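Local coordinates for flagella basal body P-ring formation protein FlgA (Salmonella typhimurium, PDB 3TEE) that acts as a periplasmic chaperone in assembly of the flagellar P-ring and may modulate that process, at residues A[7-21]-A[65-77]. Sequence-based numbering, arbitrary orientation.
Sequences LTTWFSQRLAGFSDE and YLQVNVQATGNYV
V70 lays its CG2 methyl almost exactly over the centre of the F11 ring, 3.6 Å from the centroid, a CH-pi contact that forms part of the packing of the end of helix 2-14 on a face of an antiparallel sheet, through strand 62-79. The ring sits between two partners: V70 covers one face and W10 CE3 lies over the other, near the rim. F11 CG is anti to its own carbonyl carbon (chi1 -80°), which turns the phenyl toward the strand, where V68 CG2 meets F11 CE2 at 3.9 Å. Beta-branched valines suit this row because both methyls find work: V68 CG1 takes L7 CD1, while V70 CG1 meets L15 CD2 tip to tip. The same L15 methyl touches A72 CB at 3.8 Å, and the small A72 side chain lets S19 and the loop after L15 come up to the strand.

Beyond L15 the contact becomes polar. T73 O accepts from S19 OG, which stands above the carbonyl plane, and over a longer 3.3 Å from D20 N, nearly in line with the C=O. T73 N donates to E21 O at 3.0 Å, with an N-H...O angle of 163°. S19 OG in turn accepts a hydrogen bond from E21 N, forming an ST turn. G74 suits its place because a CB there would run into F18 O, which two waters link to N75. V22 and V53, from flanking strands, add to the F11 pocket, and R98 forms salt bridges with D20 and E21. Finally, one water joins E21 O to T73 OG1.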
loop_
_atom_site.group_PDB
_atom_site.type_symbol
_atom_site.label_atom_id
_atom_site.label_comp_id
_atom_site.label_asym_id
_atom_site.label_seq_id
_atom_site.Cartn_x
_atom_site.Cartn_y
_atom_site.Cartn_z
ATOM N N LEU A 7 15.579 12.208 -22.503
ATOM C CA LEU A 7 14.348 11.762 -21.837
ATOM C C LEU A 7 14.359 10.256 -21.593
ATOM O O LEU A 7 13.909 9.837 -20.536
ATOM C CB LEU A 7 13.077 12.144 -22.630
ATOM C CG LEU A 7 12.717 13.650 -22.619
ATOM C CD1 LEU A 7 11.713 13.950 -23.701
ATOM C CD2 LEU A 7 12.197 14.094 -21.240
ATOM N N THR A 8 14.837 9.451 -22.574
ATOM C CA THR A 8 14.921 7.980 -22.428
ATOM C C THR A 8 15.826 7.606 -21.240
ATOM O O THR A 8 15.444 6.769 -20.413
ATOM C CB THR A 8 15.355 7.316 -23.755
ATOM O OG1 THR A 8 14.355 7.601 -24.756
ATOM C CG2 THR A 8 15.567 5.793 -23.606
ATOM N N THR A 9 17.007 8.233 -21.157
ATOM C CA THR A 9 17.934 8.031 -20.035
ATOM C C THR A 9 17.294 8.542 -18.720
ATOM O O THR A 9 17.362 7.857 -17.696
ATOM C CB THR A 9 19.318 8.686 -20.334
ATOM O OG1 THR A 9 19.915 8.000 -21.432
ATOM C CG2 THR A 9 20.277 8.631 -19.129
ATOM N N TRP A 10 16.674 9.732 -18.744
ATOM C CA TRP A 10 16.067 10.265 -17.524
ATOM C C TRP A 10 14.980 9.319 -16.960
ATOM O O TRP A 10 15.067 8.920 -15.791
ATOM C CB TRP A 10 15.524 11.684 -17.756
ATOM C CG TRP A 10 15.097 12.395 -16.512
ATOM C CD1 TRP A 10 15.905 12.962 -15.570
ATOM C CD2 TRP A 10 13.763 12.762 -16.170
ATOM N NE1 TRP A 10 15.145 13.617 -14.626
ATOM C CE2 TRP A 10 13.823 13.490 -14.956
ATOM C CE3 TRP A 10 12.506 12.526 -16.764
ATOM C CZ2 TRP A 10 12.683 14.025 -14.344
ATOM C CZ3 TRP A 10 11.370 13.028 -16.132
ATOM C CH2 TRP A 10 11.468 13.756 -14.932
ATOM N N PHE A 11 14.010 8.916 -17.784
ATOM C CA PHE A 11 12.966 7.996 -17.302
ATOM C C PHE A 11 13.515 6.633 -16.941
ATOM O O PHE A 11 13.022 6.056 -15.981
ATOM C CB PHE A 11 11.813 7.846 -18.303
ATOM C CG PHE A 11 10.839 8.995 -18.222
ATOM C CD1 PHE A 11 9.857 9.028 -17.228
ATOM C CD2 PHE A 11 10.873 10.022 -19.160
ATOM C CE1 PHE A 11 8.948 10.088 -17.156
ATOM C CE2 PHE A 11 9.975 11.092 -19.077
ATOM C CZ PHE A 11 9.000 11.098 -18.096
ATOM N N SER A 12 14.514 6.103 -17.697
ATOM C CA SER A 12 15.156 4.804 -17.355
ATOM C C SER A 12 15.746 4.859 -15.918
ATOM O O SER A 12 15.519 3.954 -15.116
ATOM C CB SER A 12 16.282 4.483 -18.349
ATOM O OG SER A 12 15.757 4.153 -19.629
ATOM N N GLN A 13 16.541 5.892 -15.626
ATOM C CA GLN A 13 17.174 6.088 -14.298
ATOM C C GLN A 13 16.090 6.301 -13.215
ATOM O O GLN A 13 16.160 5.682 -12.155
ATOM C CB GLN A 13 18.145 7.278 -14.313
ATOM C CG GLN A 13 19.419 6.961 -15.112
ATOM C CD GLN A 13 20.320 8.135 -15.414
ATOM O OE1 GLN A 13 19.963 9.294 -15.185
ATOM N NE2 GLN A 13 21.503 7.854 -15.990
ATOM N N ARG A 14 15.080 7.139 -13.505
ATOM C CA ARG A 14 13.970 7.376 -12.560
ATOM C C ARG A 14 13.208 6.086 -12.216
ATOM O O ARG A 14 12.691 5.940 -11.100
ATOM C CB ARG A 14 12.954 8.326 -13.180
ATOM C CG ARG A 14 13.309 9.754 -12.996
ATOM C CD ARG A 14 12.230 10.611 -13.610
ATOM N NE ARG A 14 10.961 10.596 -12.873
ATOM C CZ ARG A 14 10.702 11.315 -11.787
ATOM N NH1 ARG A 14 11.638 12.094 -11.257
ATOM N NH2 ARG A 14 9.515 11.241 -11.204
ATOM N N LEU A 15 13.133 5.166 -13.186
ATOM C CA LEU A 15 12.368 3.912 -13.055
ATOM C C LEU A 15 13.234 2.726 -12.650
ATOM O O LEU A 15 12.768 1.588 -12.728
ATOM C CB LEU A 15 11.586 3.641 -14.363
ATOM C CG LEU A 15 10.195 4.307 -14.562
ATOM C CD1 LEU A 15 10.133 5.739 -14.090
ATOM C CD2 LEU A 15 9.771 4.301 -16.040
ATOM N N ALA A 16 14.480 2.988 -12.160
ATOM C CA ALA A 16 15.379 1.924 -11.704
ATOM C C ALA A 16 14.666 1.118 -10.568
ATOM O O ALA A 16 13.985 1.698 -9.724
ATOM C CB ALA A 16 16.701 2.513 -11.202
ATOM N N GLY A 17 14.720 -0.196 -10.634
ATOM C CA GLY A 17 14.010 -1.002 -9.641
ATOM C C GLY A 17 12.556 -1.297 -9.989
ATOM O O GLY A 17 12.010 -2.256 -9.450
ATOM N N PHE A 18 11.899 -0.499 -10.893
ATOM C CA PHE A 18 10.510 -0.746 -11.357
ATOM C C PHE A 18 10.508 -1.394 -12.762
ATOM O O PHE A 18 9.683 -2.272 -13.058
ATOM C CB PHE A 18 9.684 0.554 -11.453
ATOM C CG PHE A 18 9.269 1.261 -10.178
ATOM C CD1 PHE A 18 8.157 0.838 -9.459
ATOM C CD2 PHE A 18 9.939 2.404 -9.746
ATOM C CE1 PHE A 18 7.743 1.529 -8.308
ATOM C CE2 PHE A 18 9.527 3.092 -8.598
ATOM C CZ PHE A 18 8.428 2.655 -7.889
ATOM N N SER A 19 11.397 -0.909 -13.654
ATOM C CA SER A 19 11.428 -1.325 -15.053
ATOM C C SER A 19 12.845 -1.549 -15.592
ATOM O O SER A 19 13.764 -0.827 -15.231
ATOM C CB SER A 19 10.715 -0.261 -15.907
ATOM O OG SER A 19 10.681 -0.617 -17.281
ATOM N N ASP A 20 12.998 -2.515 -16.504
ATOM C CA ASP A 20 14.273 -2.819 -17.171
ATOM C C ASP A 20 14.156 -2.511 -18.673
ATOM O O ASP A 20 15.057 -2.835 -19.437
ATOM C CB ASP A 20 14.639 -4.311 -16.951
ATOM C CG ASP A 20 13.581 -5.317 -17.399
ATOM O OD1 ASP A 20 12.491 -4.890 -17.830
ATOM O OD2 ASP A 20 13.822 -6.529 -17.264
ATOM N N GLU A 21 13.039 -1.882 -19.097
ATOM C CA GLU A 21 12.800 -1.533 -20.506
ATOM C C GLU A 21 11.866 -0.322 -20.592
ATOM O O GLU A 21 10.657 -0.447 -20.430
ATOM C CB GLU A 21 12.211 -2.746 -21.226
ATOM C CG GLU A 21 12.207 -2.599 -22.728
ATOM C CD GLU A 21 11.674 -3.828 -23.442
ATOM O OE1 GLU A 21 11.590 -4.916 -22.826
ATOM O OE2 GLU A 21 11.350 -3.690 -24.636
ATOM N N TYR A 65 6.528 22.686 -21.432
ATOM C CA TYR A 65 5.649 21.641 -20.909
ATOM C C TYR A 65 5.597 20.581 -21.994
ATOM O O TYR A 65 4.956 20.788 -23.033
ATOM C CB TYR A 65 4.222 22.153 -20.618
ATOM C CG TYR A 65 4.064 23.204 -19.542
ATOM C CD1 TYR A 65 4.910 23.231 -18.433
ATOM C CD2 TYR A 65 3.002 24.103 -19.570
ATOM C CE1 TYR A 65 4.739 24.175 -17.413
ATOM C CE2 TYR A 65 2.803 25.026 -18.543
ATOM C CZ TYR A 65 3.682 25.066 -17.472
ATOM O OH TYR A 65 3.503 25.997 -16.477
ATOM N N LEU A 66 6.323 19.486 -21.803
ATOM C CA LEU A 66 6.363 18.428 -22.799
ATOM C C LEU A 66 5.358 17.343 -22.475
ATOM O O LEU A 66 5.132 17.035 -21.305
ATOM C CB LEU A 66 7.781 17.820 -22.939
ATOM C CG LEU A 66 8.970 18.792 -23.088
ATOM C CD1 LEU A 66 10.265 18.021 -23.169
ATOM C CD2 LEU A 66 8.822 19.719 -24.334
ATOM N N GLN A 67 4.740 16.775 -23.507
ATOM C CA GLN A 67 3.827 15.658 -23.306
ATOM C C GLN A 67 4.543 14.460 -23.875
ATOM O O GLN A 67 5.007 14.496 -25.017
ATOM C CB GLN A 67 2.480 15.863 -24.013
ATOM C CG GLN A 67 1.643 17.025 -23.462
ATOM C CD GLN A 67 0.349 17.124 -24.230
ATOM O OE1 GLN A 67 0.329 17.353 -25.449
ATOM N NE2 GLN A 67 -0.752 16.864 -23.545
ATOM N N VAL A 68 4.731 13.433 -23.048
ATOM C CA VAL A 68 5.448 12.239 -23.495
ATOM C C VAL A 68 4.626 10.999 -23.142
ATOM O O VAL A 68 3.836 11.015 -22.208
ATOM C CB VAL A 68 6.906 12.102 -22.933
ATOM C CG1 VAL A 68 7.788 13.303 -23.287
ATOM C CG2 VAL A 68 6.905 11.856 -21.427
ATOM N N ASN A 69 4.860 9.937 -23.865
ATOM C CA ASN A 69 4.304 8.635 -23.544
ATOM C C ASN A 69 5.508 7.777 -23.096
ATOM O O ASN A 69 6.520 7.704 -23.791
ATOM C CB ASN A 69 3.590 7.994 -24.736
ATOM C CG ASN A 69 3.108 6.595 -24.380
ATOM O OD1 ASN A 69 3.759 5.604 -24.683
ATOM N ND2 ASN A 69 2.060 6.499 -23.586
ATOM N N VAL A 70 5.396 7.173 -21.930
ATOM C CA VAL A 70 6.473 6.339 -21.391
ATOM C C VAL A 70 5.983 4.893 -21.285
ATOM O O VAL A 70 5.118 4.579 -20.478
ATOM C CB VAL A 70 6.985 6.874 -20.032
ATOM C CG1 VAL A 70 8.101 5.993 -19.459
ATOM C CG2 VAL A 70 7.423 8.337 -20.135
ATOM N N GLN A 71 6.551 4.025 -22.100
ATOM C CA GLN A 71 6.252 2.586 -22.023
ATOM C C GLN A 71 7.251 1.994 -21.038
ATOM O O GLN A 71 8.458 2.160 -21.225
ATOM C CB GLN A 71 6.414 1.922 -23.396
ATOM C CG GLN A 71 5.488 2.476 -24.477
ATOM C CD GLN A 71 5.598 1.728 -25.787
ATOM O OE1 GLN A 71 6.549 0.983 -26.047
ATOM N NE2 GLN A 71 4.586 1.865 -26.628
ATOM N N ALA A 72 6.768 1.366 -19.955
ATOM C CA ALA A 72 7.677 0.780 -18.963
ATOM C C ALA A 72 7.284 -0.662 -18.754
ATOM O O ALA A 72 6.111 -0.936 -18.482
ATOM C CB ALA A 72 7.627 1.557 -17.643
ATOM N N THR A 73 8.225 -1.591 -18.998
ATOM C CA THR A 73 7.989 -3.041 -18.831
ATOM C C THR A 73 8.744 -3.492 -17.582
ATOM O O THR A 73 9.883 -3.086 -17.367
ATOM C CB THR A 73 8.366 -3.849 -20.101
ATOM O OG1 THR A 73 7.612 -3.357 -21.203
ATOM C CG2 THR A 73 8.062 -5.353 -19.974
ATOM N N GLY A 74 8.065 -4.276 -16.748
ATOM C CA GLY A 74 8.628 -4.770 -15.507
ATOM C C GLY A 74 7.670 -5.722 -14.822
ATOM O O GLY A 74 6.635 -6.105 -15.384
ATOM N N ASN A 75 8.032 -6.116 -13.592
ATOM C CA ASN A 75 7.259 -7.075 -12.826
ATOM C C ASN A 75 6.110 -6.441 -12.036
ATOM O O ASN A 75 6.164 -5.282 -11.600
ATOM C CB ASN A 75 8.186 -7.932 -11.920
ATOM C CG ASN A 75 9.028 -8.952 -12.677
ATOM O OD1 ASN A 75 8.648 -9.467 -13.729
ATOM N ND2 ASN A 75 10.178 -9.315 -12.138
ATOM N N TYR A 76 5.032 -7.202 -11.919
ATOM C CA TYR A 76 3.868 -6.810 -11.133
ATOM C C TYR A 76 3.285 -8.106 -10.563
ATOM O O TYR A 76 3.611 -9.195 -11.038
ATOM C CB TYR A 76 2.840 -6.034 -11.979
ATOM C CG TYR A 76 2.199 -6.835 -13.086
ATOM C CD1 TYR A 76 0.997 -7.510 -12.877
ATOM C CD2 TYR A 76 2.788 -6.913 -14.348
ATOM C CE1 TYR A 76 0.383 -8.221 -13.903
ATOM C CE2 TYR A 76 2.208 -7.659 -15.365
ATOM C CZ TYR A 76 1.005 -8.312 -15.135
ATOM O OH TYR A 76 0.410 -9.016 -16.131
ATOM N N VAL A 77 2.455 -7.976 -9.553
ATOM C CA VAL A 77 1.865 -9.124 -8.880
ATOM C C VAL A 77 0.571 -9.484 -9.612
ATOM O O VAL A 77 -0.294 -8.627 -9.795
ATOM C CB VAL A 77 1.672 -8.854 -7.351
ATOM C CG1 VAL A 77 1.064 -10.074 -6.640
ATOM C CG2 VAL A 77 3.009 -8.463 -6.692
HETATM O O HOH W 1 7.916 -3.266 -11.201
HETATM O O HOH W 2 10.679 -5.323 -12.711
HETATM O O HOH W 3 8.486 -0.977 -22.185
#